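Local atomic coordinates of lipase (Pelosinus fermentans, PDB entry 5AH0), a protein that acts as a lipase, cleaving ester bonds, and can also hydrolyse the synthetic polyester poly(butylene adipate-co-terephthalate). Residues His82-Arg87 with Thr137-Leu142; Thr78-Ser83 with Ser230-Ala235; Asn275-Val280 with Cys361-Asn366; Pro285-Phe290 with Asp315-Thr320. All coordinates share one frame; numbering follows the deposited sequence.

In the fold
Interactions 1 and 2 start from one stretch, the end of helix 74-80 and the turn into strand 85-89, and share His-82 and Ser-83. From there the chain closes a span of about 50 residues at 137-142, just past helix 132-136, and one of about 150 at 230-235, between helices 227-230 and 235-238; both contacts hold part of the zinc site. Interactions 3 and 4 follow later. Interaction 3 joins 275-280 to 361-366, and the loop closed by interaction 4, between 285-290 and 315-320, is nested inside it. These two touch through Leu-277 and Leu-286, while interaction 1 lies on the opposite side of the chain's centre, its centre about 40 Å from that of interaction 3.

Interaction 1: residues His82-Arg87 with Thr137-Leu142; sequences HSRYGR and TTPSQL. With ZN (zinc ion), chain C.
At the edge of the zinc-binding part of this lipase, Arg-84, just ahead of strand 85-89, and Tyr-85, its first residue, reach across to Gln-141 in the loop after helix 132-136. Arg-84 does most of the work. Its CG stands anti to the backbone N (chi1 -179°), and the chain runs extended from there to NE, with the guanidinium beyond it against the loop. NH2 gives Gln-141 O a weak, bent hydrogen bond of 3.2 Å, with an angle of 122° at the hydrogen, while Leu-142 CA sits at the guanidinium edge, 4.0 Å from NH2. The stronger partner of this group is Asp-71, which takes a salt bridge from Arg-84 NE. Tyr-85 OH lies over the centre of one guanidinium face, and 3.7 Å from Gln-141 OE1; that side chain crosses the tyrosine at about a right angle. An alanine in place of Arg-84 would probably leave Asp-71 without its charged mate and Gln-141 O without this weak donor. Two residues back, His-82 NE2 binds zinc at 2.1 Å. Strand 85-89 pairs antiparallel with 68-71, Arg-84 also touches Ser-77 of helix 74-80, and Leu-142 packs back on helix 132-136.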
# COMPACT_ATOMS: atom_id res chain seq x y z
N HIS A 82 15.43 7.57 13.49
CA HIS A 82 15.11 8.27 12.24
C HIS A 82 15.82 9.59 12.03
O HIS A 82 16.69 9.99 12.78
CB HIS A 82 13.62 8.59 12.18
CG HIS A 82 12.77 7.49 11.62
ND1 HIS A 82 13.28 6.45 10.88
CD2 HIS A 82 11.43 7.29 11.70
CE1 HIS A 82 12.29 5.65 10.52
NE2 HIS A 82 11.16 6.13 11.01
N SER A 83 15.42 10.24 10.94
CA SER A 83 15.33 11.69 10.88
C SER A 83 13.87 11.93 11.18
O SER A 83 13.01 11.26 10.61
CB SER A 83 15.70 12.24 9.51
OG SER A 83 16.94 11.74 9.05
N ARG A 84 13.56 12.82 12.12
CA ARG A 84 12.17 13.07 12.47
C ARG A 84 11.37 13.61 11.29
O ARG A 84 10.23 13.21 11.06
CB ARG A 84 12.06 14.05 13.65
CG ARG A 84 10.62 14.31 14.05
CD ARG A 84 10.46 15.55 14.91
NE ARG A 84 9.05 15.92 15.00
CZ ARG A 84 8.53 16.71 15.93
NH1 ARG A 84 9.31 17.21 16.89
NH2 ARG A 84 7.24 16.98 15.92
N TYR A 85 11.98 14.52 10.56
CA TYR A 85 11.30 15.23 9.48
C TYR A 85 11.70 14.67 8.12
O TYR A 85 12.87 14.39 7.87
CB TYR A 85 11.61 16.73 9.55
CG TYR A 85 10.95 17.45 10.71
CD1 TYR A 85 9.61 17.83 10.64
CD2 TYR A 85 11.67 17.78 11.86
CE1 TYR A 85 9.00 18.50 11.69
CE2 TYR A 85 11.07 18.45 12.91
CZ TYR A 85 9.74 18.81 12.82
OH TYR A 85 9.12 19.48 13.86
N GLY A 86 10.70 14.51 7.25
CA GLY A 86 10.92 13.99 5.91
C GLY A 86 10.90 15.06 4.83
O GLY A 86 11.44 16.15 5.01
N ARG A 87 10.27 14.74 3.71
CA ARG A 87 10.20 15.66 2.58
C ARG A 87 9.06 16.64 2.76
O ARG A 87 8.25 16.51 3.68
CB ARG A 87 10.02 14.89 1.27
CG ARG A 87 11.10 13.88 1.00
CD ARG A 87 10.87 13.18 -0.34
NE ARG A 87 11.92 12.18 -0.56
CZ ARG A 87 12.05 11.42 -1.64
NH1 ARG A 87 11.17 11.50 -2.64
NH2 ARG A 87 13.06 10.56 -1.71
N THR A 137 5.05 13.32 24.97
CA THR A 137 6.45 13.70 24.87
C THR A 137 6.77 14.33 23.52
O THR A 137 7.09 13.61 22.57
CB THR A 137 7.36 12.49 25.09
OG1 THR A 137 6.80 11.66 26.11
CG2 THR A 137 8.75 12.95 25.49
N THR A 138 6.67 15.65 23.45
CA THR A 138 7.08 16.39 22.26
C THR A 138 7.29 17.83 22.72
O THR A 138 6.41 18.42 23.34
CB THR A 138 6.04 16.29 21.10
OG1 THR A 138 6.51 16.97 19.93
CG2 THR A 138 4.68 16.84 21.50
N PRO A 139 8.47 18.39 22.42
CA PRO A 139 8.84 19.69 22.99
C PRO A 139 7.85 20.77 22.60
O PRO A 139 7.07 21.25 23.42
CB PRO A 139 10.24 19.96 22.41
CG PRO A 139 10.45 18.97 21.33
CD PRO A 139 9.32 18.00 21.28
N SER A 140 7.86 21.14 21.33
CA SER A 140 6.80 21.96 20.79
C SER A 140 6.69 21.58 19.33
O SER A 140 7.41 20.68 18.86
CB SER A 140 7.09 23.45 20.95
OG SER A 140 8.20 23.84 20.17
N GLN A 141 5.78 22.24 18.63
CA GLN A 141 5.66 22.05 17.20
C GLN A 141 5.37 20.58 16.88
O GLN A 141 6.13 19.95 16.14
CB GLN A 141 6.93 22.53 16.51
CG GLN A 141 6.69 23.42 15.31
CD GLN A 141 7.97 23.73 14.56
OE1 GLN A 141 8.28 23.10 13.55
NE2 GLN A 141 8.73 24.71 15.06
N LEU A 142 4.32 20.03 17.47
CA LEU A 142 3.88 18.66 17.20
C LEU A 142 3.08 18.57 15.89
O LEU A 142 2.35 19.50 15.55
CB LEU A 142 3.03 18.14 18.37
CG LEU A 142 2.36 16.78 18.23
CD1 LEU A 142 3.39 15.66 18.34
CD2 LEU A 142 1.25 16.60 19.25
ZN ZN C . 9.47 4.95 11.18

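Interaction 2: residues Thr78-Ser83 with Ser230-Ala235; sequences TQKGHS and STNDLA. With ZN (zinc ion), chain C.
His-82 and Asp-233 meet at the zinc site, a four-ligand metal centre with the Asp, His, His, Asp set familiar from the Geobacillus lipases. NE2 of His-82 binds the zinc ion at 2.1 Å and OD2 of Asp-233 at 2.0 Å; the two side chains come tip to tip, with ring and carboxylate planes 46° apart. Asp-56 and His-76 complete the shell. The 2.9 Å between His-82 NE2 and Asp-233 OD2 reflects the shared metal and is not a hydrogen bond. Outside the shell, Lys-80 lies against the aspartate, its CG 3.4 Å from Asp-233 CB. The lysine chain bends at chi2 and again at chi4 (88°), which sets NZ, and NZ bonds Asn-232 OD1 at 2.9 Å, on a lone pair in the carbonyl plane; it also makes a weak bond to Gln-79 OE1. An alanine in place of Lys-80 would probably leave Asn-232 OD1 without this donor and open a gap beside the metal-binding aspartate. Further out, helix 74-80 ends in a Schellman motif whose positive-phi residue is Gly-81, and this turn delivers His-82 to the metal. Trp-205 packs edge-to-face with the histidine ring. On the other segment an ST turn shapes the backbone just ahead of the ligand: Thr-231 OG1 accepts from Asp-233 N at 2.9 Å.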
# COMPACT_ATOMS: atom_id res chain seq x y z
N THR A 78 12.87 8.89 17.26
CA THR A 78 13.94 8.63 18.21
C THR A 78 14.04 7.16 18.56
O THR A 78 15.13 6.59 18.56
CB THR A 78 13.77 9.44 19.50
OG1 THR A 78 13.49 10.81 19.19
CG2 THR A 78 15.03 9.37 20.35
N GLN A 79 12.91 6.55 18.88
CA GLN A 79 12.88 5.14 19.27
C GLN A 79 13.38 4.22 18.15
O GLN A 79 14.00 3.19 18.41
CB GLN A 79 11.46 4.74 19.67
CG GLN A 79 11.28 3.24 19.85
CD GLN A 79 9.85 2.86 20.15
OE1 GLN A 79 9.24 2.06 19.43
NE2 GLN A 79 9.30 3.43 21.23
N LYS A 80 13.13 4.60 16.91
CA LYS A 80 13.56 3.78 15.79
C LYS A 80 14.91 4.24 15.23
O LYS A 80 15.59 3.47 14.55
CB LYS A 80 12.50 3.79 14.69
CG LYS A 80 11.54 2.62 14.76
CD LYS A 80 10.63 2.69 15.97
CE LYS A 80 9.70 1.47 16.06
NZ LYS A 80 10.33 0.34 16.80
N GLY A 81 15.29 5.48 15.49
CA GLY A 81 16.54 5.99 14.96
C GLY A 81 16.39 6.65 13.59
O GLY A 81 17.12 6.31 12.66
N HIS A 82 15.43 7.57 13.49
CA HIS A 82 15.11 8.27 12.24
C HIS A 82 15.82 9.59 12.03
O HIS A 82 16.69 9.99 12.78
CB HIS A 82 13.62 8.59 12.18
CG HIS A 82 12.77 7.49 11.62
ND1 HIS A 82 13.28 6.45 10.88
CD2 HIS A 82 11.43 7.29 11.70
CE1 HIS A 82 12.29 5.65 10.52
NE2 HIS A 82 11.16 6.13 11.01
N SER A 83 15.42 10.24 10.94
CA SER A 83 15.33 11.69 10.88
C SER A 83 13.87 11.93 11.18
O SER A 83 13.01 11.26 10.61
CB SER A 83 15.70 12.24 9.51
OG SER A 83 16.94 11.74 9.05
N SER A 230 17.94 -5.21 11.86
CA SER A 230 18.11 -4.52 13.14
C SER A 230 16.87 -3.75 13.60
O SER A 230 16.63 -3.60 14.80
CB SER A 230 19.30 -3.57 13.08
OG SER A 230 19.06 -2.51 12.18
N THR A 231 16.09 -3.24 12.65
CA THR A 231 14.87 -2.54 13.02
C THR A 231 13.62 -3.34 12.67
O THR A 231 13.67 -4.31 11.91
CB THR A 231 14.78 -1.18 12.32
OG1 THR A 231 13.57 -0.53 12.72
CG2 THR A 231 14.75 -1.35 10.83
N ASN A 232 12.49 -2.95 13.26
CA ASN A 232 11.21 -3.53 12.89
C ASN A 232 10.35 -2.46 12.24
O ASN A 232 9.12 -2.54 12.24
CB ASN A 232 10.50 -4.12 14.12
CG ASN A 232 10.09 -3.06 15.13
OD1 ASN A 232 10.68 -1.98 15.18
ND2 ASN A 232 9.06 -3.36 15.92
N ASP A 233 11.00 -1.44 11.69
CA ASP A 233 10.33 -0.26 11.15
C ASP A 233 10.43 -0.18 9.64
O ASP A 233 10.49 0.91 9.07
CB ASP A 233 10.90 1.01 11.78
CG ASP A 233 10.04 2.25 11.54
OD1 ASP A 233 8.79 2.13 11.63
OD2 ASP A 233 10.61 3.33 11.24
N LEU A 234 10.45 -1.33 8.98
CA LEU A 234 10.45 -1.34 7.53
C LEU A 234 9.35 -2.27 7.01
O LEU A 234 8.73 -3.01 7.79
CB LEU A 234 11.82 -1.75 7.01
CG LEU A 234 12.88 -0.67 7.22
CD1 LEU A 234 14.27 -1.25 7.04
CD2 LEU A 234 12.67 0.48 6.26
N ALA A 235 9.11 -2.24 5.70
CA ALA A 235 8.04 -3.04 5.09
C ALA A 235 8.19 -4.52 5.41
O ALA A 235 7.20 -5.20 5.66
CB ALA A 235 7.99 -2.83 3.59
ZN ZN C . 9.47 4.95 11.18

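Interaction 3: residues Asn275-Val280 with Cys361-Asn366; sequences NELPHV and CGIGTN
Between Glu-276 and Gly-364 the two backbones come to 4.5 Å, CA to CA, their touching parts running 125° apart and joined by no direct hydrogen bond. Gly-364 is nearly flat-extended at a phi of 144°, where a side chain would be jammed against the preceding carbonyl, and its bare CA lies 3.8 Å from Asn-275 O. Thr-365 turns its methyl to the acid: CG2, anti to the carbonyl carbon, sits 3.6 Å from Glu-276 CD and about as far from both carboxylate oxygens. The polar link is made through water 1, which hydrogen-bonds Glu-276 OE1 at 2.8 Å and accepts from Thr-365 N at 2.9 Å. The other carboxylate oxygen, OE2, accepts from Thr-273 N, so the acid is held at both of its oxygens. On the inner side Leu-277 CG packs against Ile-363 CG2 at 4.1 Å, the two side chains crossing obliquely; Leu-277 also lies on Ser-185, Leu-186 and Phe-189 of helix 173-190. Through this leucine-isoleucine pair and the water, the contact joins two loops that follow strands 258-265 and 352-353 of the parallel sheet, loop-to-loop packing within an alpha/beta-hydrolase fold.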
# COMPACT_ATOMS: atom_id res chain seq x y z
N ASN A 275 3.12 -8.77 -22.62
CA ASN A 275 2.11 -7.92 -22.04
C ASN A 275 2.30 -7.75 -20.53
O ASN A 275 1.55 -7.02 -19.89
CB ASN A 275 0.73 -8.53 -22.34
CG ASN A 275 -0.34 -7.49 -22.54
OD1 ASN A 275 -0.05 -6.32 -22.80
ND2 ASN A 275 -1.60 -7.92 -22.45
N GLU A 276 3.29 -8.43 -19.96
CA GLU A 276 3.43 -8.46 -18.50
C GLU A 276 4.86 -8.24 -18.03
O GLU A 276 5.79 -8.33 -18.82
CB GLU A 276 2.90 -9.78 -17.94
CG GLU A 276 3.52 -11.02 -18.57
CD GLU A 276 2.73 -12.29 -18.26
OE1 GLU A 276 2.12 -12.34 -17.16
OE2 GLU A 276 2.71 -13.22 -19.11
N LEU A 277 5.01 -7.95 -16.74
CA LEU A 277 6.32 -7.81 -16.14
C LEU A 277 7.10 -9.12 -16.21
O LEU A 277 6.64 -10.15 -15.73
CB LEU A 277 6.20 -7.36 -14.69
CG LEU A 277 5.52 -6.01 -14.43
CD1 LEU A 277 5.47 -5.72 -12.94
CD2 LEU A 277 6.26 -4.89 -15.17
N PRO A 278 8.30 -9.08 -16.80
CA PRO A 278 9.08 -10.31 -16.90
C PRO A 278 10.00 -10.53 -15.71
O PRO A 278 10.38 -9.57 -15.03
CB PRO A 278 9.90 -10.09 -18.17
CG PRO A 278 10.17 -8.59 -18.15
CD PRO A 278 8.95 -7.96 -17.51
N HIS A 279 10.33 -11.78 -15.47
CA HIS A 279 11.46 -12.10 -14.61
C HIS A 279 12.75 -12.07 -15.45
O HIS A 279 12.90 -12.81 -16.43
CB HIS A 279 11.27 -13.45 -13.96
CG HIS A 279 12.16 -13.66 -12.78
ND1 HIS A 279 13.49 -13.99 -12.91
CD2 HIS A 279 11.92 -13.57 -11.45
CE1 HIS A 279 14.03 -14.10 -11.71
NE2 HIS A 279 13.10 -13.85 -10.81
N VAL A 280 13.66 -11.18 -15.10
CA VAL A 280 14.83 -10.96 -15.95
C VAL A 280 15.83 -12.13 -15.92
O VAL A 280 16.67 -12.26 -16.81
CB VAL A 280 15.53 -9.64 -15.55
CG1 VAL A 280 16.68 -9.33 -16.47
CG2 VAL A 280 14.52 -8.49 -15.60
N CYS A 361 -3.68 -3.73 -10.23
CA CYS A 361 -3.51 -2.28 -10.38
C CYS A 361 -3.33 -1.92 -11.86
O CYS A 361 -3.01 -0.80 -12.19
CB CYS A 361 -2.33 -1.77 -9.54
SG CYS A 361 -0.67 -2.43 -9.95
N GLY A 362 -3.53 -2.89 -12.75
CA GLY A 362 -3.68 -2.57 -14.16
C GLY A 362 -2.59 -3.01 -15.11
O GLY A 362 -2.57 -2.63 -16.28
N ILE A 363 -1.68 -3.85 -14.63
CA ILE A 363 -0.54 -4.30 -15.40
C ILE A 363 -0.55 -5.82 -15.53
O ILE A 363 -0.40 -6.55 -14.54
CB ILE A 363 0.77 -3.84 -14.72
CG1 ILE A 363 0.77 -2.32 -14.57
CG2 ILE A 363 1.97 -4.30 -15.50
CD1 ILE A 363 1.74 -1.82 -13.50
N GLY A 364 -0.74 -6.33 -16.74
CA GLY A 364 -0.69 -7.76 -16.93
C GLY A 364 -1.67 -8.31 -17.94
O GLY A 364 -2.45 -7.57 -18.53
N THR A 365 -1.63 -9.62 -18.12
CA THR A 365 -2.45 -10.29 -19.12
C THR A 365 -3.91 -10.41 -18.70
O THR A 365 -4.75 -10.86 -19.48
CB THR A 365 -1.91 -11.70 -19.43
OG1 THR A 365 -2.08 -12.54 -18.28
CG2 THR A 365 -0.43 -11.64 -19.81
N ASN A 366 -4.21 -10.06 -17.45
CA ASN A 366 -5.59 -10.08 -17.00
C ASN A 366 -5.94 -8.84 -16.19
O ASN A 366 -6.70 -8.93 -15.21
CB ASN A 366 -5.88 -11.32 -16.17
CG ASN A 366 -7.35 -11.60 -16.07
OD1 ASN A 366 -8.16 -11.01 -16.79
ND2 ASN A 366 -7.72 -12.51 -15.17
O HOH W 1 -0.03 -10.85 -16.08

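Interaction 4: residues Pro285-Phe290 with Asp315-Thr320; sequences PLLYPF and DGVVNT
Gly-316 faces Leu-287 where a side chain would not fit: a CB would fall only 3.0 Å from Leu-287 CB. Its phi of 103° independently calls for glycine. With nothing in the way, the backbones close to 5.2 Å between the CA atoms of Leu-287 and Gly-316. The leucine then straddles the turn with its two methyls. CD1 lies 3.8 Å from Asp-315 O, and CD2 meets Val-317 CG2 at 3.6 Å, the valine methyl that is anti to its own carbonyl carbon. Phe-290 contributes its CB, which rests 3.3 Å from Gly-316 O, while its ring leads off to pack edge-to-face with Phe-178. What holds the 315-318 turn in shape is the carboxylate of Asp-315. OD1 accepts from Val-317 N at 2.8 Å and from Val-318 N at 2.6 Å, the two N-H groups arriving from opposite faces of the carboxylate plane; the first of these makes an Asx turn. OD2 bonds His-357 ND1 and Thr-264 OG1, a pairing consistent with the acid and histidine of an alpha/beta-hydrolase catalytic triad, so the turn, gripping OD1, is likely to hold that acid in place while OD2 meets the histidine. The contact joins the start of helix 288-294 to the loop before strand 334-336, with helix 173-190 packing on Leu-287 and Val-317 through Phe-178.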
# COMPACT_ATOMS: atom_id res chain seq x y z
N PRO A 285 7.10 -15.04 -16.41
CA PRO A 285 6.51 -13.83 -15.79
C PRO A 285 7.20 -13.53 -14.44
O PRO A 285 7.64 -14.49 -13.79
CB PRO A 285 5.05 -14.22 -15.59
CG PRO A 285 4.78 -15.21 -16.72
CD PRO A 285 6.09 -16.02 -16.82
N LEU A 286 7.30 -12.26 -14.04
CA LEU A 286 7.95 -11.87 -12.78
C LEU A 286 7.43 -12.66 -11.59
O LEU A 286 8.20 -13.15 -10.78
CB LEU A 286 7.77 -10.37 -12.51
CG LEU A 286 8.34 -9.81 -11.20
CD1 LEU A 286 9.84 -10.07 -11.13
CD2 LEU A 286 8.10 -8.31 -11.06
N LEU A 287 6.11 -12.80 -11.49
CA LEU A 287 5.50 -13.38 -10.32
C LEU A 287 5.55 -14.91 -10.25
O LEU A 287 5.11 -15.50 -9.26
CB LEU A 287 4.04 -12.93 -10.24
CG LEU A 287 3.85 -11.42 -10.10
CD1 LEU A 287 2.38 -11.10 -9.98
CD2 LEU A 287 4.62 -10.93 -8.88
N TYR A 288 6.07 -15.55 -11.31
CA TYR A 288 6.03 -17.00 -11.38
C TYR A 288 6.76 -17.70 -10.20
O TYR A 288 6.18 -18.54 -9.53
CB TYR A 288 6.59 -17.49 -12.71
CG TYR A 288 6.68 -19.00 -12.77
CD1 TYR A 288 5.54 -19.78 -12.93
CD2 TYR A 288 7.91 -19.65 -12.66
CE1 TYR A 288 5.62 -21.18 -12.97
CE2 TYR A 288 8.00 -21.04 -12.70
CZ TYR A 288 6.85 -21.80 -12.86
OH TYR A 288 6.94 -23.17 -12.90
N PRO A 289 8.04 -17.36 -9.95
CA PRO A 289 8.67 -18.07 -8.84
C PRO A 289 8.09 -17.69 -7.48
O PRO A 289 8.06 -18.51 -6.57
CB PRO A 289 10.14 -17.65 -8.95
CG PRO A 289 10.08 -16.28 -9.55
CD PRO A 289 8.93 -16.34 -10.53
N PHE A 290 7.65 -16.44 -7.33
CA PHE A 290 7.13 -16.01 -6.04
C PHE A 290 5.78 -16.65 -5.71
O PHE A 290 5.57 -17.10 -4.59
CB PHE A 290 7.07 -14.47 -6.01
CG PHE A 290 8.41 -13.85 -6.27
CD1 PHE A 290 9.43 -13.97 -5.33
CD2 PHE A 290 8.69 -13.23 -7.48
CE1 PHE A 290 10.68 -13.45 -5.58
CE2 PHE A 290 9.95 -12.71 -7.72
CZ PHE A 290 10.94 -12.82 -6.77
N ASP A 315 -1.80 -14.51 -4.96
CA ASP A 315 -1.82 -13.77 -6.22
C ASP A 315 -0.41 -13.55 -6.76
O ASP A 315 -0.21 -12.73 -7.67
CB ASP A 315 -2.54 -12.42 -6.04
CG ASP A 315 -1.78 -11.45 -5.11
OD1 ASP A 315 -0.67 -11.78 -4.63
OD2 ASP A 315 -2.30 -10.33 -4.87
N GLY A 316 0.57 -14.27 -6.21
CA GLY A 316 1.95 -14.13 -6.64
C GLY A 316 2.75 -13.30 -5.66
O GLY A 316 3.98 -13.40 -5.60
N VAL A 317 2.07 -12.50 -4.85
CA VAL A 317 2.76 -11.69 -3.87
C VAL A 317 2.12 -11.82 -2.50
O VAL A 317 2.82 -11.81 -1.50
CB VAL A 317 2.79 -10.19 -4.28
CG1 VAL A 317 3.37 -9.35 -3.15
CG2 VAL A 317 3.61 -9.98 -5.55
N VAL A 318 0.80 -11.96 -2.45
CA VAL A 318 0.09 -11.98 -1.17
C VAL A 318 -0.85 -13.18 -1.06
O VAL A 318 -1.56 -13.50 -2.01
CB VAL A 318 -0.74 -10.70 -0.98
CG1 VAL A 318 -1.42 -10.69 0.38
CG2 VAL A 318 0.15 -9.48 -1.12
N ASN A 319 -0.84 -13.87 0.09
CA ASN A 319 -1.80 -14.95 0.32
C ASN A 319 -3.25 -14.45 0.21
O ASN A 319 -3.59 -13.41 0.77
CB ASN A 319 -1.58 -15.56 1.71
CG ASN A 319 -0.12 -15.80 2.01
OD1 ASN A 319 0.62 -14.85 2.23
ND2 ASN A 319 0.30 -17.07 2.03
N THR A 320 -4.09 -15.21 -0.50
CA THR A 320 -5.48 -14.82 -0.71
C THR A 320 -6.24 -14.70 0.60
O THR A 320 -7.05 -13.80 0.77
CB THR A 320 -6.21 -15.82 -1.62
OG1 THR A 320 -5.50 -15.94 -2.86
CG2 THR A 320 -7.61 -15.36 -1.90